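PDB 6MGD: capsular polysaccharide export system protein KpsC, which probably transfers Kdo in a beta-2,7 linkage, building the glycolipid that carries the capsular polysaccharide of Gram-negative bacteria. Local coordinates for residues F246-L251 with Q287-G292; E107-A112 with L294-M299. All coordinates share one frame; numbering follows the deposited sequence.

Interaction 1 (F246-L251 with Q287-G292)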
loop_
_atom_site.group_PDB
_atom_site.type_symbol
_atom_site.label_atom_id
_atom_site.label_comp_id
_atom_site.label_asym_id
_atom_site.label_seq_id
_atom_site.Cartn_x
_atom_site.Cartn_y
_atom_site.Cartn_z
ATOM N N PHE A 246 -3.633 -2.937 5.667
ATOM C CA PHE A 246 -3.762 -3.673 6.921
ATOM C C PHE A 246 -3.304 -5.120 6.776
ATOM O O PHE A 246 -2.710 -5.688 7.700
ATOM C CB PHE A 246 -5.221 -3.608 7.377
ATOM C CG PHE A 246 -5.430 -3.911 8.827
ATOM C CD1 PHE A 246 -5.793 -5.183 9.235
ATOM C CD2 PHE A 246 -5.298 -2.916 9.782
ATOM C CE1 PHE A 246 -6.002 -5.463 10.570
ATOM C CE2 PHE A 246 -5.506 -3.190 11.120
ATOM C CZ PHE A 246 -5.859 -4.464 11.514
ATOM N N GLY A 247 -3.563 -5.731 5.614
ATOM C CA GLY A 247 -3.168 -7.114 5.401
ATOM C C GLY A 247 -1.671 -7.309 5.263
ATOM O O GLY A 247 -1.146 -8.370 5.613
ATOM N N PHE A 248 -0.962 -6.304 4.740
ATOM C CA PHE A 248 0.493 -6.380 4.706
ATOM C C PHE A 248 1.084 -6.287 6.107
ATOM O O PHE A 248 2.114 -6.910 6.391
ATOM C CB PHE A 248 1.060 -5.278 3.810
ATOM C CG PHE A 248 2.563 -5.261 3.735
ATOM C CD1 PHE A 248 3.267 -6.400 3.380
ATOM C CD2 PHE A 248 3.270 -4.098 3.999
ATOM C CE1 PHE A 248 4.649 -6.383 3.305
ATOM C CE2 PHE A 248 4.652 -4.074 3.919
ATOM C CZ PHE A 248 5.341 -5.217 3.572
ATOM N N GLU A 249 0.444 -5.518 6.992
ATOM C CA GLU A 249 0.882 -5.463 8.381
ATOM C C GLU A 249 0.638 -6.791 9.084
ATOM O O GLU A 249 1.448 -7.218 9.915
ATOM C CB GLU A 249 0.165 -4.327 9.110
ATOM C CG GLU A 249 0.482 -4.235 10.591
ATOM C CD GLU A 249 -0.174 -3.038 11.256
ATOM O OE1 GLU A 249 -1.405 -2.881 11.129
ATOM O OE2 GLU A 249 0.548 -2.249 11.899
ATOM N N ALA A 250 -0.472 -7.459 8.760
ATOM C CA ALA A 250 -0.754 -8.757 9.365
ATOM C C ALA A 250 0.280 -9.793 8.947
ATOM O O ALA A 250 0.658 -10.660 9.746
ATOM C CB ALA A 250 -2.163 -9.218 8.988
ATOM N N LEU A 251 0.742 -9.726 7.694
ATOM C CA LEU A 251 1.792 -10.631 7.235
ATOM C C LEU A 251 3.068 -10.447 8.044
ATOM O O LEU A 251 3.706 -11.427 8.441
ATOM C CB LEU A 251 2.066 -10.406 5.748
ATOM C CG LEU A 251 1.177 -11.162 4.763
ATOM C CD1 LEU A 251 1.474 -10.718 3.342
ATOM C CD2 LEU A 251 1.388 -12.661 4.916
ATOM N N GLN A 287 10.584 -12.358 3.771
ATOM C CA GLN A 287 11.752 -11.490 3.658
ATOM C C GLN A 287 11.885 -10.921 2.251
ATOM O O GLN A 287 12.235 -9.747 2.083
ATOM C CB GLN A 287 13.014 -12.258 4.050
ATOM C CG GLN A 287 13.027 -12.717 5.496
ATOM C CD GLN A 287 14.129 -13.717 5.773
ATOM O OE1 GLN A 287 15.032 -13.905 4.957
ATOM N NE2 GLN A 287 14.058 -14.370 6.926
ATOM N N GLU A 288 11.621 -11.738 1.227
ATOM C CA GLU A 288 11.649 -11.231 -0.140
ATOM C C GLU A 288 10.613 -10.131 -0.335
ATOM O O GLU A 288 10.899 -9.100 -0.954
ATOM C CB GLU A 288 11.419 -12.372 -1.133
ATOM C CG GLU A 288 12.401 -13.529 -0.993
ATOM C CD GLU A 288 12.155 -14.634 -2.004
ATOM O OE1 GLU A 288 12.621 -14.505 -3.156
ATOM O OE2 GLU A 288 11.490 -15.630 -1.648
ATOM N N LEU A 289 9.407 -10.331 0.204
ATOM C CA LEU A 289 8.365 -9.311 0.113
ATOM C C LEU A 289 8.800 -8.026 0.810
ATOM O O LEU A 289 8.692 -6.931 0.247
ATOM C CB LEU A 289 7.066 -9.841 0.724
ATOM C CG LEU A 289 5.710 -9.419 0.141
ATOM C CD1 LEU A 289 4.638 -9.412 1.228
ATOM C CD2 LEU A 289 5.763 -8.077 -0.578
ATOM N N VAL A 290 9.301 -8.147 2.041
ATOM C CA VAL A 290 9.692 -6.971 2.812
ATOM C C VAL A 290 10.873 -6.264 2.158
ATOM O O VAL A 290 10.875 -5.034 2.017
ATOM C CB VAL A 290 9.995 -7.374 4.267
ATOM C CG1 VAL A 290 10.718 -6.249 5.000
ATOM C CG2 VAL A 290 8.703 -7.741 4.985
ATOM N N ALA A 291 11.890 -7.025 1.740
ATOM C CA ALA A 291 13.049 -6.419 1.091
ATOM C C ALA A 291 12.654 -5.652 -0.163
ATOM O O ALA A 291 13.274 -4.633 -0.488
ATOM C CB ALA A 291 14.084 -7.490 0.751
ATOM N N GLY A 292 11.629 -6.116 -0.875
ATOM C CA GLY A 292 11.180 -5.440 -2.076
ATOM C C GLY A 292 10.236 -4.288 -1.799
ATOM O O GLY A 292 10.432 -3.181 -2.309
#

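Interaction 2 (E107-A112 with L294-M299)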
loop_
_atom_site.group_PDB
_atom_site.type_symbol
_atom_site.label_atom_id
_atom_site.label_comp_id
_atom_site.label_asym_id
_atom_site.label_seq_id
_atom_site.Cartn_x
_atom_site.Cartn_y
_atom_site.Cartn_z
ATOM N N GLU A 107 6.284 -4.802 -8.699
ATOM C CA GLU A 107 6.099 -6.153 -9.216
ATOM C C GLU A 107 7.312 -6.612 -10.015
ATOM O O GLU A 107 7.671 -7.795 -9.970
ATOM C CB GLU A 107 4.830 -6.204 -10.069
ATOM C CG GLU A 107 4.319 -7.599 -10.378
ATOM C CD GLU A 107 3.008 -7.576 -11.145
ATOM O OE1 GLU A 107 2.541 -6.469 -11.492
ATOM O OE2 GLU A 107 2.443 -8.661 -11.400
ATOM N N GLU A 108 7.962 -5.696 -10.739
ATOM C CA GLU A 108 9.167 -6.059 -11.476
ATOM C C GLU A 108 10.333 -6.332 -10.534
ATOM O O GLU A 108 11.163 -7.204 -10.814
ATOM C CB GLU A 108 9.538 -4.957 -12.471
ATOM C CG GLU A 108 8.445 -4.597 -13.476
ATOM C CD GLU A 108 7.933 -5.795 -14.256
ATOM O OE1 GLU A 108 6.759 -6.174 -14.060
ATOM O OE2 GLU A 108 8.703 -6.359 -15.062
ATOM N N ILE A 109 10.415 -5.599 -9.421
ATOM C CA ILE A 109 11.454 -5.864 -8.427
ATOM C C ILE A 109 11.295 -7.269 -7.862
ATOM O O ILE A 109 12.256 -8.044 -7.787
ATOM C CB ILE A 109 11.418 -4.802 -7.314
ATOM C CG1 ILE A 109 11.962 -3.466 -7.821
ATOM C CG2 ILE A 109 12.204 -5.272 -6.097
ATOM C CD1 ILE A 109 11.982 -2.384 -6.764
ATOM N N LEU A 110 10.070 -7.621 -7.468
ATOM C CA LEU A 110 9.830 -8.921 -6.851
ATOM C C LEU A 110 10.006 -10.066 -7.842
ATOM O O LEU A 110 10.383 -11.173 -7.441
ATOM C CB LEU A 110 8.432 -8.950 -6.235
ATOM C CG LEU A 110 8.180 -7.876 -5.173
ATOM C CD1 LEU A 110 6.728 -7.882 -4.722
ATOM C CD2 LEU A 110 9.119 -8.059 -3.984
ATOM N N LEU A 111 9.739 -9.829 -9.129
ATOM C CA LEU A 111 9.926 -10.877 -10.129
ATOM C C LEU A 111 11.404 -11.099 -10.424
ATOM O O LEU A 111 11.875 -12.242 -10.445
ATOM C CB LEU A 111 9.164 -10.526 -11.409
ATOM C CG LEU A 111 9.483 -11.325 -12.678
ATOM C CD1 LEU A 111 9.309 -12.823 -12.466
ATOM C CD2 LEU A 111 8.610 -10.848 -13.825
ATOM N N ALA A 112 12.150 -10.018 -10.668
ATOM C CA ALA A 112 13.590 -10.151 -10.865
ATOM C C ALA A 112 14.268 -10.704 -9.619
ATOM O O ALA A 112 15.262 -11.432 -9.726
ATOM C CB ALA A 112 14.198 -8.804 -11.256
ATOM N N LEU A 294 9.455 -2.731 1.180
ATOM C CA LEU A 294 9.847 -1.757 2.193
ATOM C C LEU A 294 11.243 -1.184 1.993
ATOM O O LEU A 294 11.465 -0.010 2.310
ATOM C CB LEU A 294 9.770 -2.382 3.590
ATOM C CG LEU A 294 8.367 -2.567 4.165
ATOM C CD1 LEU A 294 8.427 -3.164 5.559
ATOM C CD2 LEU A 294 7.636 -1.237 4.181
ATOM N N LEU A 295 12.187 -1.968 1.479
ATOM C CA LEU A 295 13.585 -1.551 1.426
ATOM C C LEU A 295 13.987 -0.926 0.094
ATOM O O LEU A 295 14.679 0.097 0.086
ATOM C CB LEU A 295 14.500 -2.743 1.733
ATOM C CG LEU A 295 14.857 -2.999 3.205
ATOM C CD1 LEU A 295 13.621 -3.067 4.096
ATOM C CD2 LEU A 295 15.680 -4.272 3.341
ATOM N N LEU A 296 13.573 -1.507 -1.032
ATOM C CA LEU A 296 13.981 -1.027 -2.349
ATOM C C LEU A 296 12.948 -0.125 -3.013
ATOM O O LEU A 296 13.319 0.871 -3.641
ATOM C CB LEU A 296 14.276 -2.213 -3.273
ATOM C CG LEU A 296 15.493 -3.075 -2.940
ATOM C CD1 LEU A 296 15.492 -4.341 -3.781
ATOM C CD2 LEU A 296 16.772 -2.291 -3.161
ATOM N N TYR A 297 11.659 -0.452 -2.884
ATOM C CA TYR A 297 10.635 0.264 -3.644
ATOM C C TYR A 297 10.464 1.712 -3.198
ATOM O O TYR A 297 10.517 2.608 -4.057
ATOM C CB TYR A 297 9.316 -0.515 -3.581
ATOM C CG TYR A 297 8.186 0.052 -4.406
ATOM C CD1 TYR A 297 8.326 0.247 -5.777
ATOM C CD2 TYR A 297 6.963 0.356 -3.821
ATOM C CE1 TYR A 297 7.284 0.751 -6.538
ATOM C CE2 TYR A 297 5.915 0.855 -4.573
ATOM C CZ TYR A 297 6.081 1.053 -5.930
ATOM O OH TYR A 297 5.041 1.553 -6.678
ATOM N N PRO A 298 10.254 2.024 -1.918
ATOM C CA PRO A 298 9.990 3.412 -1.539
ATOM C C PRO A 298 11.259 4.173 -1.181
ATOM O O PRO A 298 12.279 3.601 -0.791
ATOM C CB PRO A 298 9.078 3.270 -0.307
ATOM C CG PRO A 298 9.162 1.802 0.108
ATOM C CD PRO A 298 10.221 1.156 -0.730
ATOM N N MET A 299 11.174 5.490 -1.333
ATOM C CA MET A 299 12.225 6.386 -0.879
ATOM C C MET A 299 12.021 6.727 0.593
ATOM O O MET A 299 10.921 6.608 1.138
ATOM C CB MET A 299 12.248 7.667 -1.718
ATOM C CG MET A 299 12.594 7.449 -3.180
ATOM S SD MET A 299 12.488 8.956 -4.171
ATOM C CE MET A 299 10.744 9.332 -4.027
#

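Interaction 1 (F246-L251 with Q287-G292)
F248 and V290 mark the nearest backbone approach, CA to CA 9.4 Å, of helices 246-251 and 287-292, whose short axes approach to 11.8 Å at closest, with 129° between their N-to-C directions. At that spacing side chains alone bridge the gap, and the contact is small and wholly apolar. One methyl carries most of it: L289 CD1 reaches the edge of the F248 ring, close to the ring plane, 3.7 Å from F248 CE1 and 3.9 Å from F248 CD1. F248 gets there because CG is anti to the backbone N (chi1 179°), which sends the ring across the gap although its CB sets off along the flank of the helix; the two side chains then slide past each other in opposite directions. One turn on, L251 CD1 meets the same L289 CD1 at 4.0 Å, with the leucines crossing at about a right angle. L289 therefore packs against both F248 and L251. V290 adds a looser touch, its CG2 lying 4.4 Å from F248 CZ, oblique to the ring. F264 meets the F248 ring edge to face, and Y265 packs on both F248 and L289. V290 also rests on A123 and I127 of helix 117-132, and L289 on L270. All four contacting residues are buried. Helix 246-253 connects the neighbouring parallel strands 238-241 and 257-259 in a beta-alpha-beta unit, and helix 286-296 leads the chain back toward the other sheet, an arrangement characteristic of the two-domain GT-B glycosyltransferase fold.

Interaction 2 (E107-A112 with L294-M299)
I109 meets L296 and Y297 where helix 286-296 gives way to strand 298-300, the return of the chain to the N-terminal sheet in this GT-B fold. The nearest CA atoms are those of I109 and Y297, 7.8 Å apart, and I109 supplies the whole of the contact from helix 105-112. Its two branches do different work. CG1 stands anti to the carbonyl carbon (chi1 -73°) and the chain then runs on fully extended, which carries CD1 to the turn: I109 CD1 comes to 4.2 Å from L296 CB and 4.3 Å from Y297 CA, touching backbone as well as side chain. CG2 takes the position anti to the backbone N and packs against one methyl of the leucine, I109 CG2 to L296 CD1 being 4.1 Å. L296 crosses the isoleucine obliquely, CB facing the I109 CD1 end and CD1 the I109 CG2 branch; the leucine also touches F115 and I119. This side of the contact is open to solvent, whereas Y297 is buried. Y297 starts toward helix 105-112, and with CG anti to the backbone N (chi1 -176°) its side chain packs on Y105 and L106 of that helix and on V90 of strand 88-92. Nothing polar joins the two segments. E107 points away from the contact, its OE1 in a salt bridge with R279. Beyond the turn M299 pairs through its backbone with L89, continuing the antiparallel edge of the mixed sheet. The buried hydroxyl of the tyrosine has its partner in that sheet too, Y297 OH being hydrogen-bonded to D92 OD2.

In the fold
From the N terminus the chain builds most of the mixed sheet, passes through helix 105-112, and only after the parallel sheet of the second domain returns along helix 286-296 to add strand 298-300. Interaction 2 closes this long excursion. Interaction 1 closes a shorter loop lying entirely within it, from helix 246-253 of the second domain to the returning helix. Helix 286-296 serves both contacts and so spans from helix 246-253 of the second domain to helix 105-112. The contacts also touch directly: the helix has a wider pi-type turn at 294-296, with probable hydrogen bonds from Y297 N to G292 O and from L296 N to A291 O, while L110 packs on E288 and G292.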